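Local coordinates for protein galectin (Ovis aries, PDB 6N44) that probably binds carbohydrate as a galactoside-binding lectin and depends on its oligomeric assembly for anti-parasitic activity in sheep, at residues Gly47-Arg55 with Asn66-Gly74; Gly74-Phe84 with Val105-Arg116. One frame throughout, in Å; residues are numbered along the deposited sequence.

In the fold
Two facing antiparallel sheets make up this galectin sandwich, and the contacts sit differently in it. Contact 1 lies within the sheet that holds strands 52-59, 62-69 and 72-80, closing the ends of neighbouring strands; contact 2 follows along the chain and reaches across to strand 108-114, an edge strand of the other sheet. Their centres are about 18 Å apart, and they share G74, where strand 72-80 passes from one to the other. They also touch: the guanidinium of R116 reaches N66, and the F113 ring stacks on F54. R55 and N66 of contact 1 and E76 of contact 2 are galactose-binding residues, so one site draws on both.

Contact 1. Residues Gly47-Arg55 with Asn66-Gly74; sequences GQGGDIPFR and NTLKDGSWG
N66 pairs with R55 through two backbone bonds: R55 N reaches N66 O at 3.0 Å, almost straight, and N66 N returns to R55 O. The side chain of N66 serves its own segment, OD1 taking the N-H of T67 while ND2 gives to G74 O. T67 follows with OG1 beside its backbone N (chi1 -63°), which lets the hydroxyl donate to P53 O at 2.8 Å from above the carbonyl plane. L68 then makes the second pair, exchanging N-H and C=O bonds with I52, and its CB lies 4.0 Å from I52 CB. Between this pair and the R55-N66 pair the register slips by one residue, a beta bulge at the corner the chain turns at P53. Beyond K69, D70 N meets D51 OD1 at 2.7 Å on the syn side of the carboxylate. A water linked to that same oxygen also bridges G49 O and G71 N, tying the type I' turn K69-S72 to the other loop. W73 comes last: its CZ2 sits 3.5 Å from R55 NH1, over one face of the guanidinium, with the two planes 46° apart. D41, on the neighbouring strand 37-43, holds R55 NE in a salt bridge. Antiparallel strands carrying R55 and N66, with a tryptophan alongside, make part of the galactose-binding face of the galectin fold; W73 probably stacks on the sugar, as in other galectins.

Contact 2. Residues Gly74-Phe84 with Val105-Arg116; sequences GKEQKLHTEAF and VNNKPICQFAHR
R116 and Q77 supply the direct hydrogen bonds between these segments, both donating to main-chain carbonyls. R116 NH2 meets K75 O at 2.8 Å, nearly in the guanidinium plane, and NH1 adds a weak bond to the same oxygen. The arginine is extended from CG to NE, which carries the guanidinium across to K75; F113 CZ sits over one of its faces, toward the rim, and NH1 also makes a weak bond to N66 OD1. Q77, with CG anti to the backbone N (chi1 -177°) and the chain straight beyond it, brings NE2 to 2.9 Å from Q112 O. Its amide runs past the F113 ring, the planes only 17° apart.

Water extends this polar set. Two waters donate to Q77 OE1; one also accepts from R116 NH2, the other from A114 N. At the far end a third water joins A83 O to N106 ND2, while N106 OD1 is taken by the backbone N of E91.

Apolar contacts fill the stretch between. L79 sends CD1 to 4.1 Å from I110 CG2 and touches C111 CB with both methyls. I110 and C111 form a classic beta bulge against V103. I110 CD1 packs on A83 CB at 3.9 Å, and V105 divides its branches, CG1 to A83 and CG2 to F84 CZ at 3.6 Å. T81 OG1 accepts from A83 N in an ST turn, shaping the backbone that presents A83.

No backbone-to-backbone bond crosses between the segments: the edges of the two sheets are joined by side-chain donors and water at the R116-Q77 end, by hydrocarbon from L79 to F84, and by a bridging water at N106. With K75 held by R116, the backbone next to the galactose-binding E76 is probably steadied from the loop after strand 108-114.

Contact 1. Residues Gly47-Arg55 with Asn66-Gly74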
# COMPACT_ATOMS: atom_id res chain seq x y z
N GLY A 47 -4.56 24.30 12.55
CA GLY A 47 -5.70 25.17 12.32
C GLY A 47 -6.05 25.29 10.85
O GLY A 47 -5.69 24.44 10.03
N GLN A 48 -6.76 26.36 10.52
CA GLN A 48 -6.92 26.73 9.13
C GLN A 48 -5.65 27.43 8.66
O GLN A 48 -4.99 28.13 9.43
CB GLN A 48 -8.13 27.64 8.93
CG GLN A 48 -8.08 28.96 9.69
CD GLN A 48 -9.19 29.90 9.27
OE1 GLN A 48 -10.04 29.54 8.46
NE2 GLN A 48 -9.19 31.11 9.83
N GLY A 49 -5.28 27.20 7.40
CA GLY A 49 -3.99 27.67 6.94
C GLY A 49 -2.79 26.99 7.58
O GLY A 49 -1.67 27.46 7.37
N GLY A 50 -2.99 25.91 8.35
CA GLY A 50 -1.89 25.10 8.81
C GLY A 50 -1.19 24.40 7.65
O GLY A 50 -1.67 24.38 6.51
N ASP A 51 -0.04 23.80 7.94
CA ASP A 51 0.79 23.22 6.89
C ASP A 51 0.05 22.11 6.15
O ASP A 51 -0.76 21.38 6.73
CB ASP A 51 2.10 22.69 7.47
CG ASP A 51 3.06 23.81 7.88
OD1 ASP A 51 2.94 24.93 7.32
OD2 ASP A 51 3.93 23.57 8.74
N ILE A 52 0.31 22.01 4.85
CA ILE A 52 -0.19 20.91 4.04
C ILE A 52 1.01 20.31 3.32
O ILE A 52 1.42 20.80 2.25
CB ILE A 52 -1.28 21.34 3.05
CG1 ILE A 52 -2.47 21.96 3.78
CG2 ILE A 52 -1.74 20.11 2.19
CD1 ILE A 52 -3.62 22.40 2.85
N PRO A 53 1.61 19.27 3.88
CA PRO A 53 2.72 18.59 3.21
C PRO A 53 2.44 18.19 1.77
O PRO A 53 3.36 18.23 0.94
CB PRO A 53 2.94 17.36 4.10
CG PRO A 53 2.57 17.85 5.46
CD PRO A 53 1.38 18.75 5.23
N PHE A 54 1.21 17.80 1.43
CA PHE A 54 0.96 17.30 0.08
C PHE A 54 -0.51 17.53 -0.27
O PHE A 54 -1.40 16.90 0.32
CB PHE A 54 1.33 15.82 -0.03
CG PHE A 54 0.99 15.19 -1.35
CD1 PHE A 54 1.22 15.87 -2.55
CD2 PHE A 54 0.47 13.89 -1.41
CE1 PHE A 54 0.94 15.27 -3.77
CE2 PHE A 54 0.16 13.29 -2.64
CZ PHE A 54 0.39 13.99 -3.82
N ARG A 55 -0.75 18.41 -1.24
CA ARG A 55 -2.07 18.59 -1.83
C ARG A 55 -2.03 18.07 -3.25
O ARG A 55 -1.13 18.41 -4.03
CB ARG A 55 -2.51 20.06 -1.82
CG ARG A 55 -3.70 20.34 -2.77
CD ARG A 55 -4.33 21.75 -2.60
NE ARG A 55 -4.96 21.88 -1.30
CZ ARG A 55 -5.59 22.98 -0.87
NH1 ARG A 55 -5.68 24.05 -1.65
NH2 ARG A 55 -6.13 22.98 0.34
N ASN A 66 1.30 20.40 -4.71
CA ASN A 66 2.08 21.44 -4.06
C ASN A 66 2.12 21.19 -2.57
O ASN A 66 1.47 20.29 -2.05
CB ASN A 66 1.52 22.82 -4.38
CG ASN A 66 2.59 23.89 -4.45
OD1 ASN A 66 3.71 23.69 -3.97
ND2 ASN A 66 2.25 25.03 -5.06
N THR A 67 2.88 22.04 -1.87
CA THR A 67 3.08 21.99 -0.44
C THR A 67 2.86 23.38 0.13
O THR A 67 3.36 24.37 -0.41
CB THR A 67 4.50 21.52 -0.09
OG1 THR A 67 4.70 20.18 -0.56
CG2 THR A 67 4.72 21.57 1.41
N LEU A 68 2.09 23.45 1.21
CA LEU A 68 1.86 24.68 1.96
C LEU A 68 2.70 24.60 3.22
O LEU A 68 2.43 23.77 4.10
CB LEU A 68 0.38 24.85 2.30
CG LEU A 68 0.09 26.09 3.17
CD1 LEU A 68 0.32 27.39 2.39
CD2 LEU A 68 -1.31 26.05 3.74
N LYS A 69 3.71 25.47 3.32
CA LYS A 69 4.63 25.49 4.46
C LYS A 69 4.67 26.90 5.03
O LYS A 69 5.10 27.83 4.34
CB LYS A 69 6.02 25.04 4.03
CG LYS A 69 7.11 25.35 5.04
CD LYS A 69 8.21 24.31 4.97
CE LYS A 69 9.51 24.76 5.64
NZ LYS A 69 10.66 24.01 5.06
N ASP A 70 4.21 27.06 6.27
CA ASP A 70 4.20 28.35 6.97
C ASP A 70 3.51 29.43 6.13
O ASP A 70 4.08 30.48 5.84
CB ASP A 70 5.61 28.77 7.36
CG ASP A 70 6.22 27.86 8.40
OD1 ASP A 70 5.53 27.53 9.39
OD2 ASP A 70 7.39 27.44 8.20
N GLY A 71 2.27 29.14 5.76
CA GLY A 71 1.48 30.07 5.00
C GLY A 71 1.90 30.27 3.56
O GLY A 71 1.25 31.05 2.85
N SER A 72 2.94 29.59 3.08
CA SER A 72 3.42 29.80 1.72
C SER A 72 3.26 28.54 0.88
O SER A 72 3.77 27.47 1.26
CB SER A 72 4.89 30.24 1.74
OG SER A 72 5.38 30.43 0.42
N TRP A 73 2.57 28.65 -0.26
CA TRP A 73 2.57 27.58 -1.25
C TRP A 73 3.89 27.61 -2.02
O TRP A 73 4.42 28.68 -2.32
CB TRP A 73 1.39 27.71 -2.22
CG TRP A 73 0.06 27.32 -1.65
CD1 TRP A 73 -0.94 28.15 -1.27
CD2 TRP A 73 -0.41 25.98 -1.40
NE1 TRP A 73 -2.01 27.43 -0.80
CE2 TRP A 73 -1.71 26.09 -0.86
CE3 TRP A 73 0.14 24.71 -1.58
CZ2 TRP A 73 -2.47 24.98 -0.48
CZ3 TRP A 73 -0.61 23.59 -1.20
CH2 TRP A 73 -1.91 23.74 -0.67
N GLY A 74 4.41 26.43 -2.33
CA GLY A 74 5.67 26.29 -3.04
C GLY A 74 5.51 26.25 -4.54
O GLY A 74 4.51 26.69 -5.11
O HOH W 1 0.85 26.82 6.87

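Contact 2. Residues Gly74-Phe84 with Val105-Arg116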
# COMPACT_ATOMS: atom_id res chain seq x y z
N GLY A 74 4.41 26.43 -2.33
CA GLY A 74 5.67 26.29 -3.04
C GLY A 74 5.51 26.25 -4.54
O GLY A 74 4.51 26.69 -5.11
N LYS A 75 6.54 25.71 -5.20
CA LYS A 75 6.54 25.58 -6.65
C LYS A 75 5.68 24.39 -7.08
O LYS A 75 5.92 23.26 -6.65
CB LYS A 75 7.97 25.42 -7.15
CG LYS A 75 8.09 25.13 -8.64
CD LYS A 75 9.51 25.41 -9.16
CE LYS A 75 9.55 25.54 -10.68
NZ LYS A 75 9.45 24.21 -11.35
N GLU A 76 4.68 24.64 -7.93
CA GLU A 76 3.76 23.59 -8.36
C GLU A 76 4.48 22.53 -9.17
O GLU A 76 5.35 22.82 -9.99
CB GLU A 76 2.64 24.17 -9.23
CG GLU A 76 1.76 25.17 -8.56
CD GLU A 76 0.62 25.62 -9.46
OE1 GLU A 76 0.77 25.51 -10.71
OE2 GLU A 76 -0.42 26.06 -8.93
N GLN A 77 4.08 21.27 -8.96
CA GLN A 77 4.37 20.19 -9.90
C GLN A 77 3.07 19.95 -10.67
O GLN A 77 2.07 19.54 -10.08
CB GLN A 77 4.85 18.93 -9.17
CG GLN A 77 5.23 17.81 -10.14
CD GLN A 77 5.70 16.53 -9.46
OE1 GLN A 77 6.13 16.53 -8.30
NE2 GLN A 77 5.62 15.42 -10.19
N LYS A 78 3.09 20.23 -11.98
CA LYS A 78 1.87 20.23 -12.78
C LYS A 78 2.01 19.31 -13.98
O LYS A 78 3.05 19.30 -14.63
CB LYS A 78 1.54 21.65 -13.27
CG LYS A 78 0.52 21.67 -14.39
CD LYS A 78 0.35 23.06 -15.01
CE LYS A 78 -0.38 24.01 -14.07
NZ LYS A 78 -1.02 25.14 -14.81
N LEU A 79 0.95 18.55 -14.29
CA LEU A 79 1.00 17.65 -15.43
C LEU A 79 -0.40 17.46 -16.02
O LEU A 79 -1.41 17.85 -15.43
CB LEU A 79 1.58 16.28 -15.06
CG LEU A 79 0.74 15.48 -14.07
CD1 LEU A 79 0.80 13.99 -14.38
CD2 LEU A 79 1.24 15.75 -12.67
N HIS A 80 -0.43 16.85 -17.20
CA HIS A 80 -1.65 16.48 -17.90
C HIS A 80 -1.88 14.98 -17.78
O HIS A 80 -0.94 14.19 -17.84
CB HIS A 80 -1.59 16.87 -19.38
CG HIS A 80 -1.42 18.33 -19.62
ND1 HIS A 80 -2.43 19.13 -20.12
CD2 HIS A 80 -0.35 19.14 -19.45
CE1 HIS A 80 -1.99 20.37 -20.24
NE2 HIS A 80 -0.73 20.40 -19.84
N THR A 81 -3.14 14.59 -17.62
CA THR A 81 -3.49 13.19 -17.62
C THR A 81 -4.90 13.03 -18.14
O THR A 81 -5.74 13.93 -18.01
CB THR A 81 -3.37 12.56 -16.21
OG1 THR A 81 -3.78 11.19 -16.27
CG2 THR A 81 -4.26 13.29 -15.22
N GLU A 82 -5.16 11.88 -18.75
CA GLU A 82 -6.48 11.50 -19.20
C GLU A 82 -7.12 10.46 -18.29
O GLU A 82 -8.16 9.90 -18.64
CB GLU A 82 -6.41 10.98 -20.64
CG GLU A 82 -6.10 12.08 -21.64
CD GLU A 82 -7.18 13.16 -21.65
OE1 GLU A 82 -8.30 12.89 -22.14
OE2 GLU A 82 -6.91 14.29 -21.17
N ALA A 83 -6.53 10.23 -17.11
CA ALA A 83 -6.94 9.12 -16.26
C ALA A 83 -8.36 9.27 -15.71
O ALA A 83 -9.05 8.27 -15.50
CB ALA A 83 -5.96 8.96 -15.09
N PHE A 84 -8.82 10.49 -15.45
CA PHE A 84 -10.12 10.73 -14.82
C PHE A 84 -11.16 11.00 -15.89
O PHE A 84 -11.27 12.12 -16.38
CB PHE A 84 -10.06 11.90 -13.85
CG PHE A 84 -9.07 11.74 -12.76
CD1 PHE A 84 -9.39 11.02 -11.62
CD2 PHE A 84 -7.81 12.34 -12.86
CE1 PHE A 84 -8.48 10.89 -10.59
CE2 PHE A 84 -6.90 12.22 -11.84
CZ PHE A 84 -7.23 11.50 -10.70
N VAL A 105 -4.04 5.75 -10.67
CA VAL A 105 -5.46 5.81 -10.97
C VAL A 105 -5.80 4.56 -11.78
O VAL A 105 -5.15 4.28 -12.80
CB VAL A 105 -5.82 7.09 -11.76
CG1 VAL A 105 -7.30 7.04 -12.14
CG2 VAL A 105 -5.49 8.34 -10.94
N ASN A 106 -6.80 3.82 -11.33
CA ASN A 106 -7.24 2.59 -12.00
C ASN A 106 -6.05 1.67 -12.29
O ASN A 106 -5.89 1.14 -13.39
CB ASN A 106 -8.01 2.91 -13.27
CG ASN A 106 -9.24 3.76 -12.98
OD1 ASN A 106 -9.86 3.62 -11.94
ND2 ASN A 106 -9.59 4.67 -13.90
N ASN A 107 -5.20 1.49 -11.29
CA ASN A 107 -4.05 0.59 -11.33
C ASN A 107 -2.94 1.07 -12.26
O ASN A 107 -2.02 0.30 -12.54
CB ASN A 107 -4.46 -0.84 -11.73
CG ASN A 107 -5.54 -1.42 -10.82
OD1 ASN A 107 -5.50 -1.24 -9.59
ND2 ASN A 107 -6.52 -2.11 -11.41
N LYS A 108 -2.98 2.32 -12.73
CA LYS A 108 -1.90 2.82 -13.57
C LYS A 108 -1.17 3.96 -12.87
O LYS A 108 -1.81 4.80 -12.25
CB LYS A 108 -2.42 3.29 -14.94
CG LYS A 108 -3.06 2.16 -15.76
CD LYS A 108 -2.62 2.18 -17.20
CE LYS A 108 -3.32 1.10 -18.01
NZ LYS A 108 -3.30 1.44 -19.46
N PRO A 109 0.16 4.01 -12.96
CA PRO A 109 0.90 5.10 -12.31
C PRO A 109 0.72 6.41 -13.08
O PRO A 109 0.90 6.45 -14.30
CB PRO A 109 2.35 4.62 -12.35
CG PRO A 109 2.41 3.75 -13.55
CD PRO A 109 1.07 3.04 -13.60
N ILE A 110 0.39 7.47 -12.36
CA ILE A 110 0.16 8.78 -12.94
C ILE A 110 1.31 9.73 -12.67
O ILE A 110 1.73 10.46 -13.57
CB ILE A 110 -1.17 9.38 -12.44
CG1 ILE A 110 -2.33 8.46 -12.81
CG2 ILE A 110 -1.39 10.76 -13.04
CD1 ILE A 110 -2.28 7.95 -14.22
N CYS A 111 1.82 9.76 -11.44
CA CYS A 111 2.82 10.75 -11.06
C CYS A 111 3.33 10.43 -9.66
O CYS A 111 2.76 9.61 -8.94
CB CYS A 111 2.25 12.18 -11.11
SG CYS A 111 0.73 12.44 -10.13
N GLN A 112 4.43 11.08 -9.30
CA GLN A 112 5.05 10.94 -7.99
C GLN A 112 5.40 12.32 -7.46
O GLN A 112 5.67 13.24 -8.22
CB GLN A 112 6.32 10.07 -8.06
CG GLN A 112 6.12 8.68 -8.72
CD GLN A 112 6.03 8.73 -10.25
OE1 GLN A 112 5.05 8.28 -10.85
NE2 GLN A 112 7.06 9.27 -10.88
N PHE A 113 5.41 12.45 -6.13
CA PHE A 113 5.66 13.71 -5.44
C PHE A 113 6.68 13.47 -4.34
O PHE A 113 6.36 12.85 -3.33
CB PHE A 113 4.36 14.28 -4.85
CG PHE A 113 4.49 15.67 -4.29
CD1 PHE A 113 4.40 16.78 -5.13
CD2 PHE A 113 4.67 15.88 -2.93
CE1 PHE A 113 4.51 18.07 -4.62
CE2 PHE A 113 4.78 17.18 -2.42
CZ PHE A 113 4.70 18.27 -3.28
N ALA A 114 7.90 13.99 -4.53
CA ALA A 114 8.94 13.89 -3.51
C ALA A 114 8.54 14.61 -2.23
O ALA A 114 7.97 15.70 -2.27
CB ALA A 114 10.24 14.50 -4.06
N HIS A 115 8.84 14.01 -1.08
CA HIS A 115 8.45 14.62 0.18
C HIS A 115 9.14 15.97 0.33
O HIS A 115 10.33 16.12 0.03
CB HIS A 115 8.80 13.72 1.37
CG HIS A 115 7.98 12.47 1.44
ND1 HIS A 115 6.63 12.48 1.70
CD2 HIS A 115 8.32 11.17 1.27
CE1 HIS A 115 6.17 11.24 1.69
NE2 HIS A 115 7.17 10.42 1.42
N ARG A 116 8.39 16.96 0.78
CA ARG A 116 8.93 18.28 1.06
C ARG A 116 8.90 18.62 2.53
O ARG A 116 9.82 19.26 3.04
CB ARG A 116 8.16 19.35 0.27
CG ARG A 116 8.33 19.24 -1.23
CD ARG A 116 7.63 20.41 -1.89
NE ARG A 116 7.36 20.20 -3.31
CZ ARG A 116 6.76 21.09 -4.08
NH1 ARG A 116 6.39 22.26 -3.57
NH2 ARG A 116 6.52 20.83 -5.36
O HOH W 2 7.31 18.23 -6.98
O HOH W 3 8.33 15.20 -7.01
O HOH W 4 -7.99 5.68 -16.03